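PDB 5ZF1: 5,10-methylenetetrahydrofolate dehydrogenase from Bombyx mori, which probably oxidises 5,10-methylenetetrahydrofolate, with NADP+ as the likely electron acceptor, in folate-dependent one-carbon metabolism. Local coordinates for residues M12-E17 with V282-H287; S80-L85 with R107-A112; P115-D120 with Q294-K299; A161-R166 with P173-L178. All coordinates share one frame; numbering follows the deposited sequence. Where two conformers were deposited one is given.

Contact 1. Residues M12-E17 with V282-H287; sequences MEIKKE and VAMLMH
I14 and M284 meet with their side chains crossing at about a right angle, in helix-helix packing that joins the first helix of the chain, in the catalytic-domain part of the sequence, to the last, in the NAD(P)-binding part. Helix 7-26 and helix 277-298 run in the same sense here, their local axes 21° apart and 9.6 Å from each other at the closest. The interface is purely apolar. A283 turns its methyl toward the other helix, and its small size lets the CA atoms of K15 and A283 come within 6.1 Å. A283 CB rests on I14 CG2 at 3.9 Å and on K15 CG at 4.1 Å. K15 therefore contributes methylene groups rather than charge; its side chain also packs on F59 and V60 of helix 44-60. The CB of M284 points away from helix 7-26, yet turns at chi2 (-60°) and chi3 fold the thioether back, which the unbranched, flexible methionine chain allows. On helix 140-151, L143 touches M284 and E147 touches I14. The methionine methyl, M284 CE, lies against both branches of the isoleucine, 3.6 Å from I14 CD1 and 3.8 Å from I14 CG2.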
loop_
_atom_site.group_PDB
_atom_site.type_symbol
_atom_site.label_atom_id
_atom_site.label_comp_id
_atom_site.label_asym_id
_atom_site.label_seq_id
_atom_site.Cartn_x
_atom_site.Cartn_y
_atom_site.Cartn_z
ATOM N N MET B 12 -25.167 14.065 -4.840
ATOM C CA MET B 12 -26.127 14.505 -5.850
ATOM C C MET B 12 -25.434 15.250 -6.990
ATOM O O MET B 12 -25.679 14.959 -8.167
ATOM C CB MET B 12 -27.211 15.376 -5.213
ATOM C CG MET B 12 -28.366 15.706 -6.163
ATOM S SD MET B 12 -29.095 14.234 -6.928
ATOM C CE MET B 12 -29.412 13.221 -5.481
ATOM N N GLU B 13 -24.554 16.205 -6.664
ATOM C CA GLU B 13 -23.803 16.914 -7.702
ATOM C C GLU B 13 -23.037 15.939 -8.581
ATOM O O GLU B 13 -23.084 16.016 -9.810
ATOM C CB GLU B 13 -22.823 17.911 -7.077
ATOM C CG GLU B 13 -23.438 19.081 -6.339
ATOM C CD GLU B 13 -22.376 20.021 -5.782
ATOM O OE1 GLU B 13 -21.399 20.318 -6.506
ATOM O OE2 GLU B 13 -22.512 20.453 -4.617
ATOM N N ILE B 14 -22.323 15.005 -7.950
ATOM C CA ILE B 14 -21.534 14.015 -8.675
ATOM C C ILE B 14 -22.427 13.131 -9.547
ATOM O O ILE B 14 -22.098 12.850 -10.708
ATOM C CB ILE B 14 -20.709 13.195 -7.658
ATOM C CG1 ILE B 14 -19.509 14.015 -7.176
ATOM C CG2 ILE B 14 -20.254 11.886 -8.237
ATOM C CD1 ILE B 14 -18.834 13.430 -5.964
ATOM N N LYS B 15 -23.561 12.674 -9.005
ATOM C CA LYS B 15 -24.451 11.805 -9.773
ATOM C C LYS B 15 -25.044 12.537 -10.971
ATOM O O LYS B 15 -25.245 11.932 -12.028
ATOM C CB LYS B 15 -25.550 11.252 -8.872
ATOM C CG LYS B 15 -25.088 10.070 -8.016
ATOM C CD LYS B 15 -26.194 9.531 -7.124
ATOM C CE LYS B 15 -26.528 10.505 -5.998
ATOM N NZ LYS B 15 -27.385 9.849 -4.971
ATOM N N LYS B 16 -25.294 13.841 -10.839
ATOM C CA LYS B 16 -25.777 14.614 -11.982
ATOM C C LYS B 16 -24.716 14.719 -13.066
ATOM O O LYS B 16 -25.027 14.587 -14.256
ATOM C CB LYS B 16 -26.220 16.004 -11.533
ATOM C CG LYS B 16 -27.444 16.001 -10.633
ATOM C CD LYS B 16 -27.915 17.423 -10.359
ATOM C CE LYS B 16 -29.044 17.455 -9.341
ATOM N NZ LYS B 16 -29.522 18.850 -9.103
ATOM N N GLU B 17 -23.457 14.961 -12.676
ATOM C CA GLU B 17 -22.376 14.995 -13.656
ATOM C C GLU B 17 -22.211 13.647 -14.333
ATOM O O GLU B 17 -22.070 13.571 -15.555
ATOM C CB GLU B 17 -21.063 15.415 -12.990
ATOM C CG GLU B 17 -21.041 16.838 -12.490
ATOM C CD GLU B 17 -19.839 17.120 -11.609
ATOM O OE1 GLU B 17 -18.907 16.284 -11.570
ATOM O OE2 GLU B 17 -19.828 18.184 -10.959
ATOM N N VAL B 282 -21.628 5.421 -2.614
ATOM C CA VAL B 282 -22.438 4.857 -3.689
ATOM C C VAL B 282 -22.180 5.594 -5.000
ATOM O O VAL B 282 -22.062 4.969 -6.062
ATOM C CB VAL B 282 -23.926 4.877 -3.291
ATOM C CG1 VAL B 282 -24.794 4.584 -4.482
ATOM C CG2 VAL B 282 -24.181 3.826 -2.214
ATOM N N ALA B 283 -22.062 6.928 -4.942
ATOM C CA ALA B 283 -21.732 7.704 -6.137
ATOM C C ALA B 283 -20.376 7.297 -6.694
ATOM O O ALA B 283 -20.197 7.211 -7.912
ATOM C CB ALA B 283 -21.743 9.200 -5.824
ATOM N N MET B 284 -19.407 7.029 -5.816
ATOM C CA MET B 284 -18.106 6.589 -6.306
ATOM C C MET B 284 -18.147 5.179 -6.875
ATOM O O MET B 284 -17.376 4.875 -7.793
ATOM C CB MET B 284 -17.067 6.691 -5.188
ATOM C CG MET B 284 -16.734 8.109 -4.813
ATOM S SD MET B 284 -16.070 9.044 -6.187
ATOM C CE MET B 284 -17.465 10.088 -6.457
ATOM N N LEU B 285 -19.009 4.292 -6.345
ATOM C CA LEU B 285 -19.207 2.997 -6.991
ATOM C C LEU B 285 -19.710 3.176 -8.418
ATOM O O LEU B 285 -19.335 2.415 -9.318
ATOM C CB LEU B 285 -20.207 2.139 -6.211
ATOM C CG LEU B 285 -19.762 1.510 -4.889
ATOM C CD1 LEU B 285 -20.947 0.860 -4.189
ATOM C CD2 LEU B 285 -18.634 0.505 -5.135
ATOM N N MET B 286 -20.577 4.165 -8.634
ATOM C CA MET B 286 -21.067 4.435 -9.985
ATOM C C MET B 286 -19.953 4.974 -10.869
ATOM O O MET B 286 -19.826 4.579 -12.041
ATOM C CB MET B 286 -22.242 5.416 -9.918
ATOM C CG MET B 286 -23.442 4.861 -9.166
ATOM S SD MET B 286 -23.996 3.251 -9.765
ATOM C CE MET B 286 -23.902 2.268 -8.267
ATOM N N HIS B 287 -19.131 5.875 -10.322
ATOM C CA HIS B 287 -17.939 6.322 -11.027
ATOM C C HIS B 287 -17.075 5.140 -11.451
ATOM O O HIS B 287 -16.580 5.083 -12.587
ATOM C CB HIS B 287 -17.140 7.282 -10.140
ATOM C CG HIS B 287 -15.764 7.568 -10.652
ATOM N ND1 HIS B 287 -14.664 6.820 -10.291
ATOM C CD2 HIS B 287 -15.320 8.484 -11.545
ATOM C CE1 HIS B 287 -13.594 7.293 -10.906
ATOM N NE2 HIS B 287 -13.965 8.299 -11.675
#

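Contact 2. Residues S80-L85 with R107-A112; sequences SEIQNL and RRVCDA
A112 O accepts a hydrogen bond from N86 ND2 and is also touched by the methyl I82 CG2, at 3.5 Å. The same amide nitrogen of N86 bonds Q83 OE1 as well, so one donor serves both acceptors, A112 O and Q83 OE1, which lie 4.2 Å apart. Q83 reaches this place by a bend at chi2 (61°), which brings its amide oxygen near A112 O. The rest of the contact is apolar. I82 splits its work between two branches: I82 CG2 lies 4.1 Å from A112 CB, while I82 CD1 touches V109 CG1 at 4.0 Å, the isoleucine and valine side chains crossing at about a right angle. A beta-branched isoleucine can meet two residues a turn apart, one with each arm, and a residue as short as A112 allows the first arm to reach the backbone. Within helix 106-112, R107 grips D111 one turn on, side-on, R107 NH2 lying 2.9 Å from D111 OD1 in a nearly straight bond (173°). The acid lies in the guanidinium plane, whereas the arginine stands above the carboxylate plane. Backbone groups near the start of helix 124-131 join in, I124 N giving a bond to D111 OD1 and R107 NH2 giving one to F122 O. Helices 75-87 and 106-112 thus lie side by side and almost parallel (13°) against the three-stranded parallel sheet of the catalytic domain, I82 resting on I38 and V96 of strands 34-40 and 93-96, and V109 on V96 as well.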
loop_
_atom_site.group_PDB
_atom_site.type_symbol
_atom_site.label_atom_id
_atom_site.label_comp_id
_atom_site.label_asym_id
_atom_site.label_seq_id
_atom_site.Cartn_x
_atom_site.Cartn_y
_atom_site.Cartn_z
ATOM N N SER B 80 -18.100 -19.957 -8.492
ATOM C CA SER B 80 -18.562 -20.380 -9.810
ATOM C C SER B 80 -19.423 -19.310 -10.469
ATOM O O SER B 80 -19.319 -19.079 -11.679
ATOM C CB SER B 80 -19.336 -21.693 -9.707
ATOM O OG SER B 80 -19.910 -22.026 -10.958
ATOM N N GLU B 81 -20.284 -18.654 -9.695
ATOM C CA GLU B 81 -21.120 -17.604 -10.264
ATOM C C GLU B 81 -20.296 -16.375 -10.626
ATOM O O GLU B 81 -20.573 -15.707 -11.628
ATOM C CB GLU B 81 -22.239 -17.234 -9.292
ATOM C CG GLU B 81 -23.079 -16.032 -9.726
ATOM C CD GLU B 81 -24.099 -16.368 -10.809
ATOM O OE1 GLU B 81 -23.718 -16.961 -11.841
ATOM O OE2 GLU B 81 -25.289 -16.036 -10.624
ATOM N N ILE B 82 -19.276 -16.060 -9.824
ATOM C CA ILE B 82 -18.414 -14.928 -10.150
ATOM C C ILE B 82 -17.662 -15.193 -11.446
ATOM O O ILE B 82 -17.581 -14.322 -12.322
ATOM C CB ILE B 82 -17.461 -14.632 -8.977
ATOM C CG1 ILE B 82 -18.232 -13.928 -7.861
ATOM C CG2 ILE B 82 -16.271 -13.796 -9.436
ATOM C CD1 ILE B 82 -17.631 -14.129 -6.479
ATOM N N GLN B 83 -17.121 -16.406 -11.605
ATOM C CA GLN B 83 -16.368 -16.708 -12.818
ATOM C C GLN B 83 -17.255 -16.662 -14.053
ATOM O O GLN B 83 -16.794 -16.267 -15.129
ATOM C CB GLN B 83 -15.673 -18.070 -12.698
ATOM C CG GLN B 83 -14.683 -18.374 -13.834
ATOM C CD GLN B 83 -13.525 -17.369 -13.931
ATOM O OE1 GLN B 83 -13.249 -16.617 -12.996
ATOM N NE2 GLN B 83 -12.841 -17.368 -15.069
ATOM N N ASN B 84 -18.529 -17.043 -13.920
ATOM C CA ASN B 84 -19.471 -16.882 -15.026
ATOM C C ASN B 84 -19.673 -15.410 -15.375
ATOM O O ASN B 84 -19.707 -15.040 -16.556
ATOM C CB ASN B 84 -20.810 -17.528 -14.676
ATOM C CG ASN B 84 -20.773 -19.041 -14.794
ATOM O OD1 ASN B 84 -19.708 -19.657 -14.714
ATOM N ND2 ASN B 84 -21.940 -19.647 -14.984
ATOM N N LEU B 85 -19.838 -14.559 -14.359
ATOM C CA LEU B 85 -19.963 -13.125 -14.610
ATOM C C LEU B 85 -18.676 -12.559 -15.192
ATOM O O LEU B 85 -18.720 -11.646 -16.030
ATOM C CB LEU B 85 -20.337 -12.405 -13.315
ATOM C CG LEU B 85 -21.714 -12.741 -12.741
ATOM C CD1 LEU B 85 -21.855 -12.230 -11.319
ATOM C CD2 LEU B 85 -22.811 -12.150 -13.627
ATOM N N ARG B 107 -11.240 -13.233 1.317
ATOM C CA ARG B 107 -10.068 -12.981 0.486
ATOM C C ARG B 107 -10.174 -13.693 -0.859
ATOM O O ARG B 107 -9.879 -13.103 -1.906
ATOM C CB ARG B 107 -8.808 -13.423 1.234
ATOM C CG ARG B 107 -7.505 -12.957 0.631
ATOM C CD ARG B 107 -7.364 -11.455 0.756
ATOM N NE ARG B 107 -7.572 -10.828 -0.540
ATOM C CZ ARG B 107 -7.840 -9.544 -0.711
ATOM N NH1 ARG B 107 -7.921 -8.741 0.337
ATOM N NH2 ARG B 107 -8.022 -9.074 -1.933
ATOM N N ARG B 108 -10.602 -14.959 -0.853
ATOM C CA ARG B 108 -10.751 -15.693 -2.106
ATOM C C ARG B 108 -11.821 -15.059 -2.982
ATOM O O ARG B 108 -11.680 -15.001 -4.212
ATOM C CB ARG B 108 -11.093 -17.159 -1.826
ATOM C CG ARG B 108 -9.908 -18.100 -1.950
ATOM C CD ARG B 108 -10.258 -19.506 -1.486
ATOM N NE ARG B 108 -9.121 -20.156 -0.843
ATOM C CZ ARG B 108 -9.222 -21.131 0.054
ATOM N NH1 ARG B 108 -10.418 -21.577 0.420
ATOM N NH2 ARG B 108 -8.128 -21.662 0.585
ATOM N N VAL B 109 -12.892 -14.569 -2.361
ATOM C CA VAL B 109 -13.968 -13.924 -3.108
ATOM C C VAL B 109 -13.456 -12.668 -3.797
ATOM O O VAL B 109 -13.668 -12.464 -5.000
ATOM C CB VAL B 109 -15.143 -13.609 -2.171
ATOM C CG1 VAL B 109 -16.235 -12.855 -2.919
ATOM C CG2 VAL B 109 -15.678 -14.894 -1.556
ATOM N N CYS B 110 -12.788 -11.800 -3.039
ATOM C CA CYS B 110 -12.279 -10.554 -3.610
ATOM C C CYS B 110 -11.380 -10.829 -4.807
ATOM O O CYS B 110 -11.463 -10.134 -5.827
ATOM C CB CYS B 110 -11.519 -9.754 -2.546
ATOM S SG CYS B 110 -12.538 -8.987 -1.252
ATOM N N ASP B 111 -10.538 -11.862 -4.718
ATOM C CA ASP B 111 -9.554 -12.142 -5.753
ATOM C C ASP B 111 -10.104 -12.992 -6.890
ATOM O O ASP B 111 -9.417 -13.158 -7.906
ATOM C CB ASP B 111 -8.316 -12.805 -5.131
ATOM C CG ASP B 111 -7.592 -11.884 -4.162
ATOM O OD1 ASP B 111 -7.734 -10.653 -4.304
ATOM O OD2 ASP B 111 -6.858 -12.370 -3.266
ATOM N N ALA B 112 -11.335 -13.501 -6.761
ATOM C CA ALA B 112 -11.989 -14.224 -7.846
ATOM C C ALA B 112 -12.621 -13.290 -8.865
ATOM O O ALA B 112 -12.821 -13.693 -10.013
ATOM C CB ALA B 112 -13.065 -15.162 -7.289
#

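Contact 3. Residues P115-D120 with Q294-K299; sequences PEKDID and QSQANK
Q296 reaches from helix 277-298 to the backbone of E116, its NE2 donating to E116 O over 2.9 Å with an N-H...O angle of 152°. The carbonyl oxygen lies in the plane of the glutamine amide, but the nitrogen stands 51° above the carbonyl plane of E116. Q296 NE2 also bonds D92 O. With CG anti to the carbonyl carbon (chi1 -58°) and the chain extended beyond it, the glutamine is long enough to bridge segments whose closest CA atoms, of E116 and Q296, are 7.3 Å apart. The side chains of K117 and Q296 cross at about a right angle, K117 CG packing on Q296 NE2 at 3.7 Å. Were Q296 cut back to an alanine, E116 O and D92 O would probably both lose their donor, and the K117 methylenes a neighbour. In the next shell the lysine is itself fixed: its extended chain carries NZ to the carbonyl oxygens of L85, N86 and V91, while its backbone pairs with I94. D118 centres an inverse gamma turn, and its OD2 accepts bonds from H123 N and N126 ND2. The contact joins the C-terminal helix, in the NAD(P)-binding part of the sequence, to a loop of the catalytic part. Loop 115-120 lies against strand 93-96, where I119 packs on L95, and against helix 277-298, where I119 rests on L285, T289 and A292.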
loop_
_atom_site.group_PDB
_atom_site.type_symbol
_atom_site.label_atom_id
_atom_site.label_comp_id
_atom_site.label_asym_id
_atom_site.label_seq_id
_atom_site.Cartn_x
_atom_site.Cartn_y
_atom_site.Cartn_z
ATOM N N PRO B 115 -10.110 -8.407 -12.198
ATOM C CA PRO B 115 -9.718 -7.042 -11.802
ATOM C C PRO B 115 -10.351 -5.966 -12.653
ATOM O O PRO B 115 -10.696 -4.896 -12.139
ATOM C CB PRO B 115 -8.190 -7.059 -11.962
ATOM C CG PRO B 115 -7.813 -8.492 -11.766
ATOM C CD PRO B 115 -8.944 -9.304 -12.339
ATOM N N GLU B 116 -10.529 -6.238 -13.946
ATOM C CA GLU B 116 -11.107 -5.275 -14.874
ATOM C C GLU B 116 -12.571 -4.964 -14.582
ATOM O O GLU B 116 -13.079 -3.948 -15.083
ATOM C CB GLU B 116 -10.980 -5.806 -16.308
ATOM C CG GLU B 116 -9.542 -6.010 -16.786
ATOM C CD GLU B 116 -8.934 -7.362 -16.395
ATOM O OE1 GLU B 116 -9.616 -8.193 -15.744
ATOM O OE2 GLU B 116 -7.756 -7.594 -16.751
ATOM N N LYS B 117 -13.253 -5.823 -13.821
ATOM C CA LYS B 117 -14.655 -5.652 -13.434
ATOM C C LYS B 117 -14.822 -5.456 -11.928
ATOM O O LYS B 117 -15.945 -5.493 -11.424
ATOM C CB LYS B 117 -15.489 -6.855 -13.892
ATOM C CG LYS B 117 -15.310 -7.239 -15.359
ATOM C CD LYS B 117 -16.279 -8.366 -15.739
ATOM C CE LYS B 117 -16.125 -8.773 -17.193
ATOM N NZ LYS B 117 -17.341 -9.523 -17.673
ATOM N N ASP B 118 -13.727 -5.247 -11.193
ATOM C CA ASP B 118 -13.761 -5.248 -9.730
ATOM C C ASP B 118 -14.106 -3.843 -9.234
ATOM O O ASP B 118 -13.245 -3.047 -8.866
ATOM C CB ASP B 118 -12.416 -5.736 -9.200
ATOM C CG ASP B 118 -12.265 -5.571 -7.699
ATOM O OD1 ASP B 118 -13.265 -5.741 -6.965
ATOM O OD2 ASP B 118 -11.108 -5.299 -7.270
ATOM N N ILE B 119 -15.412 -3.552 -9.195
ATOM C CA ILE B 119 -15.864 -2.191 -8.915
ATOM C C ILE B 119 -15.493 -1.746 -7.503
ATOM O O ILE B 119 -15.277 -0.553 -7.270
ATOM C CB ILE B 119 -17.385 -2.108 -9.157
ATOM C CG1 ILE B 119 -17.688 -2.535 -10.582
ATOM C CG2 ILE B 119 -17.928 -0.720 -8.844
ATOM C CD1 ILE B 119 -16.886 -1.804 -11.607
ATOM N N ASP B 120 -15.413 -2.679 -6.548
ATOM C CA ASP B 120 -15.012 -2.338 -5.188
ATOM C C ASP B 120 -13.517 -2.098 -5.061
ATOM O O ASP B 120 -13.080 -1.549 -4.035
ATOM C CB ASP B 120 -15.395 -3.453 -4.212
ATOM C CG ASP B 120 -16.707 -3.187 -3.494
ATOM O OD1 ASP B 120 -16.978 -2.029 -3.109
ATOM O OD2 ASP B 120 -17.467 -4.158 -3.307
ATOM N N GLN B 294 -15.563 2.022 -19.570
ATOM C CA GLN B 294 -14.749 2.714 -20.565
ATOM C C GLN B 294 -13.454 1.964 -20.836
ATOM O O GLN B 294 -13.045 1.819 -21.993
ATOM C CB GLN B 294 -14.438 4.132 -20.109
ATOM C CG GLN B 294 -15.646 5.008 -19.879
ATOM C CD GLN B 294 -15.232 6.385 -19.436
ATOM O OE1 GLN B 294 -14.663 7.151 -20.210
ATOM N NE2 GLN B 294 -15.471 6.694 -18.169
ATOM N N SER B 295 -12.790 1.483 -19.779
ATOM C CA SER B 295 -11.536 0.753 -19.953
ATOM C C SER B 295 -11.734 -0.488 -20.806
ATOM O O SER B 295 -10.902 -0.807 -21.664
ATOM C CB SER B 295 -10.963 0.355 -18.591
ATOM O OG SER B 295 -10.541 1.485 -17.852
ATOM N N GLN B 296 -12.826 -1.218 -20.566
ATOM C CA GLN B 296 -13.064 -2.447 -21.314
ATOM C C GLN B 296 -13.357 -2.142 -22.775
ATOM O O GLN B 296 -12.896 -2.860 -23.669
ATOM C CB GLN B 296 -14.213 -3.236 -20.685
ATOM C CG GLN B 296 -13.969 -3.589 -19.217
ATOM C CD GLN B 296 -15.246 -3.902 -18.469
ATOM O OE1 GLN B 296 -16.317 -4.008 -19.068
ATOM N NE2 GLN B 296 -15.140 -4.058 -17.148
ATOM N N ALA B 297 -14.109 -1.073 -23.030
ATOM C CA ALA B 297 -14.396 -0.685 -24.409
ATOM C C ALA B 297 -13.139 -0.232 -25.132
ATOM O O ALA B 297 -13.011 -0.447 -26.343
ATOM C CB ALA B 297 -15.453 0.417 -24.438
ATOM N N ASN B 298 -12.204 0.392 -24.410
ATOM C CA ASN B 298 -10.947 0.823 -25.018
ATOM C C ASN B 298 -10.080 -0.373 -25.403
ATOM O O ASN B 298 -9.529 -0.422 -26.508
ATOM C CB ASN B 298 -10.188 1.745 -24.061
ATOM C CG ASN B 298 -10.727 3.164 -24.058
ATOM O OD1 ASN B 298 -11.402 3.590 -24.996
ATOM N ND2 ASN B 298 -10.426 3.908 -22.999
ATOM N N LYS B 299 -9.951 -1.346 -24.505
ATOM C CA LYS B 299 -9.091 -2.508 -24.729
ATOM C C LYS B 299 -9.700 -3.500 -25.720
ATOM O O LYS B 299 -10.677 -3.195 -26.405
ATOM C CB LYS B 299 -8.801 -3.216 -23.403
#

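Contact 4. Residues A161-R166 with P173-L178; sequences AVVIGR and PIAMML. With SO4 (sulfate ion), chain E.
V163 and L178 pack tightly where strand 160-164 runs nearly antiparallel to helix 171-178, the two directions 167° apart. One methyl does most of the work: with chi1 at 179°, V163 CG2 is the branch turned to the helix, 3.7 Å from L178 CD2, 4.0 Å from I174 CG2 and 4.2 Å from A175 CB. L178 CD2 also touches A161 CB at 3.7 Å. Beta-branched valine suits an extended strand, and A175 brings only a methyl to the crossing. Beyond I164 the character changes. The backbone angles of G165 would drive a side chain into the preceding carbonyl oxygen, which calls for glycine. R166, partly exposed, makes no contact with the helix segment; instead R166 N gives a straight bond of 2.9 Å to O1 of a sulfate ion, probably from the crystallisation liquor, which R199 NE and T220 OG1 also hold. The guanidinium reaches another chain, forming a salt bridge to D191 of the second subunit and a bond to the carbonyl of its H179. Strand, glycine-bearing loop and returning helix open a beta-alpha-beta unit of the Rossmann-type NAD(P)-binding domain, and the anion at the strand's C-terminal end is consistent with a place for a cofactor phosphate.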
loop_
_atom_site.group_PDB
_atom_site.type_symbol
_atom_site.label_atom_id
_atom_site.label_comp_id
_atom_site.label_asym_id
_atom_site.label_seq_id
_atom_site.Cartn_x
_atom_site.Cartn_y
_atom_site.Cartn_z
ATOM N N ALA B 161 -1.868 15.401 7.649
ATOM C CA ALA B 161 -3.118 14.658 7.648
ATOM C C ALA B 161 -2.959 13.473 8.578
ATOM O O ALA B 161 -1.950 12.764 8.512
ATOM C CB ALA B 161 -3.511 14.182 6.240
ATOM N N VAL B 162 -3.912 13.295 9.474
ATOM C CA VAL B 162 -3.934 12.117 10.342
ATOM C C VAL B 162 -5.103 11.255 9.893
ATOM O O VAL B 162 -6.235 11.739 9.802
ATOM C CB VAL B 162 -4.073 12.510 11.825
ATOM C CG1 VAL B 162 -4.308 11.244 12.705
ATOM C CG2 VAL B 162 -2.852 13.286 12.280
ATOM N N VAL B 163 -4.848 9.968 9.652
ATOM C CA VAL B 163 -5.906 9.013 9.353
ATOM C C VAL B 163 -5.976 8.090 10.555
ATOM O O VAL B 163 -4.974 7.446 10.880
ATOM C CB VAL B 163 -5.616 8.209 8.079
ATOM C CG1 VAL B 163 -6.754 7.207 7.833
ATOM C CG2 VAL B 163 -5.439 9.143 6.855
ATOM N N ILE B 164 -7.132 8.041 11.213
ATOM C CA ILE B 164 -7.334 7.169 12.375
ATOM C C ILE B 164 -8.027 5.918 11.859
ATOM O O ILE B 164 -9.210 5.956 11.514
ATOM C CB ILE B 164 -8.158 7.854 13.481
ATOM C CG1 ILE B 164 -7.501 9.166 13.895
ATOM C CG2 ILE B 164 -8.272 6.905 14.713
ATOM C CD1 ILE B 164 -8.304 10.000 14.851
ATOM N N GLY B 165 -7.288 4.817 11.765
ATOM C CA GLY B 165 -7.828 3.593 11.187
ATOM C C GLY B 165 -6.915 3.132 10.075
ATOM O O GLY B 165 -6.488 3.905 9.220
ATOM N N ARG B 166 -6.572 1.835 10.098
ATOM C CA ARG B 166 -5.667 1.223 9.127
ATOM C C ARG B 166 -6.314 0.065 8.369
ATOM O O ARG B 166 -5.597 -0.762 7.777
ATOM C CB ARG B 166 -4.382 0.741 9.815
ATOM C CG ARG B 166 -4.638 -0.321 10.890
ATOM C CD ARG B 166 -3.353 -0.759 11.578
ATOM N NE ARG B 166 -3.717 -1.657 12.684
ATOM C CZ ARG B 166 -2.856 -2.191 13.545
ATOM N NH1 ARG B 166 -1.556 -1.954 13.439
ATOM N NH2 ARG B 166 -3.315 -2.971 14.513
ATOM N N PRO B 173 -6.415 2.471 2.122
ATOM C CA PRO B 173 -6.512 3.188 0.844
ATOM C C PRO B 173 -6.659 4.690 1.024
ATOM O O PRO B 173 -6.151 5.439 0.189
ATOM C CB PRO B 173 -7.753 2.564 0.179
ATOM C CG PRO B 173 -7.918 1.231 0.849
ATOM C CD PRO B 173 -7.438 1.420 2.256
ATOM N N ILE B 174 -7.312 5.158 2.082
ATOM C CA ILE B 174 -7.388 6.604 2.310
ATOM C C ILE B 174 -5.994 7.178 2.531
ATOM O O ILE B 174 -5.601 8.171 1.906
ATOM C CB ILE B 174 -8.313 6.915 3.499
ATOM C CG1 ILE B 174 -9.770 6.654 3.110
ATOM C CG2 ILE B 174 -8.092 8.375 3.960
ATOM C CD1 ILE B 174 -10.766 6.853 4.234
ATOM N N ALA B 175 -5.226 6.569 3.447
ATOM C CA ALA B 175 -3.874 7.068 3.700
ATOM C C ALA B 175 -3.020 7.018 2.446
ATOM O O ALA B 175 -2.242 7.946 2.181
ATOM C CB ALA B 175 -3.211 6.263 4.822
ATOM N N MET B 176 -3.152 5.940 1.653
ATOM C CA MET B 176 -2.324 5.792 0.458
ATOM C C MET B 176 -2.578 6.923 -0.526
ATOM O O MET B 176 -1.635 7.480 -1.098
ATOM C CB MET B 176 -2.587 4.434 -0.197
ATOM C CG MET B 176 -1.631 4.063 -1.333
ATOM S SD MET B 176 0.104 3.805 -0.852
ATOM C CE MET B 176 0.012 2.494 0.358
ATOM N N MET B 177 -3.838 7.271 -0.734
ATOM C CA MET B 177 -4.203 8.339 -1.668
ATOM C C MET B 177 -3.785 9.698 -1.144
ATOM O O MET B 177 -3.372 10.573 -1.907
ATOM C CB MET B 177 -5.709 8.367 -1.902
ATOM C CG MET B 177 -6.351 7.037 -2.064
ATOM S SD MET B 177 -7.405 7.080 -3.474
ATOM C CE MET B 177 -6.100 7.307 -4.648
ATOM N N LEU B 178 -3.945 9.900 0.158
ATOM C CA LEU B 178 -3.637 11.194 0.740
ATOM C C LEU B 178 -2.173 11.558 0.556
ATOM O O LEU B 178 -1.831 12.751 0.486
ATOM C CB LEU B 178 -4.010 11.180 2.222
ATOM C CG LEU B 178 -5.319 11.813 2.661
ATOM C CD1 LEU B 178 -6.516 11.176 1.999
ATOM C CD2 LEU B 178 -5.402 11.698 4.167
HETATM S S SO4 E . -7.884 0.255 13.540
HETATM O O1 SO4 E . -7.836 0.099 12.086
HETATM O O2 SO4 E . -8.026 1.611 14.032
HETATM O O3 SO4 E . -9.036 -0.510 13.998
HETATM O O4 SO4 E . -6.676 -0.326 14.145
#

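In the fold
Contacts 1 and 4 are buried and apolar, yet lie on opposite sides of the chain's centre: contact 1 pairs helices from the two ends of the chain, whereas contact 4 packs a helix on the sheet of the NAD(P)-binding domain. Contacts 2 and 3 are only partly buried, and there backbone carbonyls and side-chain amides take a larger share. Contacts 1 and 3 both use helix 277-298 and touch where L285 meets I119 and D120, so the last helix binds both the first helix and the loop 115-120. Contacts 2 and 3 are neighbours too, linked through L85 O and K117 NZ. Contact 4 touches none of the others.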